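Local coordinates for GTPase activator-like protein (Chaetomium thermophilum, PDB 5HIU), which is the N-terminal helical part of TSC2, a larger protein that probably acts as a GTPase activator, at residues S222-L227 / V262-K267. Residues are numbered along the deposited sequence; the frame is centred on the assembly and turned at random.
Sequences SVEDDL and VPSLQK
L265 reaches across from the N-cap position of helix 266-277 to meet E224 and L227 in the first turn of helix 224-240. Its CB leads toward the facing helix, and CG lies beside the backbone N, anti to the carbonyl carbon (chi1 -68°). CG and CD2 come near the carboxylate of E224, whose modelled position is doubtful because it lies implausibly close to S264 OG. From CG the chain forks, and CD1 packs on L227 CB at 3.5 Å. L265 CD1 also lies 3.8 Å from both E224 CG and E224 O, the methyl thus bridging one turn of the helix. The two leucine side chains lie nearly perpendicular, whereas E224, extended with CG anti to the backbone N (chi1 170°), runs antiparallel alongside L265. L227 CD1 also touches V262 CG2 at 4.1 Å. The start of helix 224-240 thus packs, mainly through apolar side chains, against the linker joining helix 245-261 to helix 266-277, and L227 and L265 both also touch I258 of helix 245-261. Such packing between successive helices is consistent with a HEAT-like alpha-solenoid in this N-terminal region of TSC2.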
# COMPACT_ATOMS: atom_id res chain seq x y z
N SER A 222 -10.04 1.24 -9.25
CA SER A 222 -11.03 2.30 -9.30
C SER A 222 -11.48 2.65 -7.89
O SER A 222 -12.17 3.65 -7.71
CB SER A 222 -12.20 1.88 -10.20
OG SER A 222 -12.58 0.52 -10.01
N VAL A 223 -11.06 1.85 -6.90
CA VAL A 223 -11.59 1.95 -5.53
C VAL A 223 -10.51 2.28 -4.49
O VAL A 223 -9.60 1.50 -4.21
CB VAL A 223 -12.31 0.65 -5.11
CG1 VAL A 223 -13.12 0.89 -3.84
CG2 VAL A 223 -13.22 0.16 -6.23
N GLU A 224 -10.66 3.45 -3.91
CA GLU A 224 -9.77 4.00 -2.92
C GLU A 224 -9.50 3.03 -1.77
O GLU A 224 -8.37 2.96 -1.25
CB GLU A 224 -10.39 5.30 -2.42
CG GLU A 224 -9.74 5.93 -1.21
CD GLU A 224 -10.01 7.42 -1.12
OE1 GLU A 224 -10.54 8.00 -2.09
OE2 GLU A 224 -9.69 8.02 -0.08
N ASP A 225 -10.51 2.27 -1.37
CA ASP A 225 -10.35 1.31 -0.26
C ASP A 225 -9.29 0.26 -0.53
O ASP A 225 -8.56 -0.09 0.38
CB ASP A 225 -11.68 0.63 0.10
CG ASP A 225 -12.55 1.47 1.03
OD1 ASP A 225 -12.04 2.40 1.72
OD2 ASP A 225 -13.77 1.22 1.06
N ASP A 226 -9.21 -0.22 -1.78
CA ASP A 226 -8.10 -1.04 -2.23
C ASP A 226 -6.76 -0.35 -1.98
O ASP A 226 -5.79 -0.99 -1.59
CB ASP A 226 -8.22 -1.36 -3.72
CG ASP A 226 -9.46 -2.18 -4.07
OD1 ASP A 226 -10.06 -2.80 -3.17
OD2 ASP A 226 -9.83 -2.22 -5.28
N LEU A 227 -6.67 0.95 -2.23
CA LEU A 227 -5.40 1.66 -1.99
C LEU A 227 -5.12 1.76 -0.52
O LEU A 227 -3.99 1.60 -0.09
CB LEU A 227 -5.44 3.08 -2.55
CG LEU A 227 -5.35 3.23 -4.04
CD1 LEU A 227 -5.52 4.70 -4.38
CD2 LEU A 227 -4.03 2.71 -4.57
N VAL A 262 -3.44 11.25 -4.37
CA VAL A 262 -4.70 10.81 -3.75
C VAL A 262 -4.85 11.45 -2.39
O VAL A 262 -4.74 10.79 -1.37
CB VAL A 262 -4.79 9.28 -3.62
CG1 VAL A 262 -6.16 8.87 -3.08
CG2 VAL A 262 -4.56 8.62 -4.97
N PRO A 263 -5.19 12.74 -2.36
CA PRO A 263 -5.13 13.53 -1.14
C PRO A 263 -5.80 12.89 0.07
O PRO A 263 -5.29 13.01 1.17
CB PRO A 263 -5.84 14.84 -1.53
CG PRO A 263 -6.63 14.52 -2.75
CD PRO A 263 -5.83 13.48 -3.46
N SER A 264 -6.93 12.20 -0.14
CA SER A 264 -7.66 11.56 0.97
C SER A 264 -6.89 10.44 1.68
O SER A 264 -7.30 10.01 2.75
CB SER A 264 -8.97 10.98 0.45
OG SER A 264 -8.73 9.78 -0.28
N LEU A 265 -5.82 9.94 1.07
CA LEU A 265 -4.96 8.93 1.68
C LEU A 265 -3.56 9.46 1.98
O LEU A 265 -2.64 8.68 2.23
CB LEU A 265 -4.85 7.72 0.76
CG LEU A 265 -6.15 6.93 0.62
CD1 LEU A 265 -5.99 5.83 -0.41
CD2 LEU A 265 -6.59 6.36 1.95
N GLN A 266 -3.38 10.78 1.99
CA GLN A 266 -2.06 11.35 2.17
C GLN A 266 -1.48 10.99 3.52
O GLN A 266 -0.31 10.62 3.62
CB GLN A 266 -2.06 12.87 1.99
CG GLN A 266 -0.68 13.46 1.76
CD GLN A 266 -0.69 14.97 1.54
OE1 GLN A 266 -0.67 15.74 2.51
NE2 GLN A 266 -0.68 15.41 0.28
N LYS A 267 -2.29 11.09 4.56
CA LYS A 267 -1.82 10.81 5.91
C LYS A 267 -1.41 9.32 6.05
O LYS A 267 -0.29 9.01 6.52
CB LYS A 267 -2.85 11.25 6.96
CG LYS A 267 -4.23 10.61 6.81
CD LYS A 267 -5.25 11.16 7.79
CE LYS A 267 -6.51 10.29 7.80
NZ LYS A 267 -7.63 10.95 8.52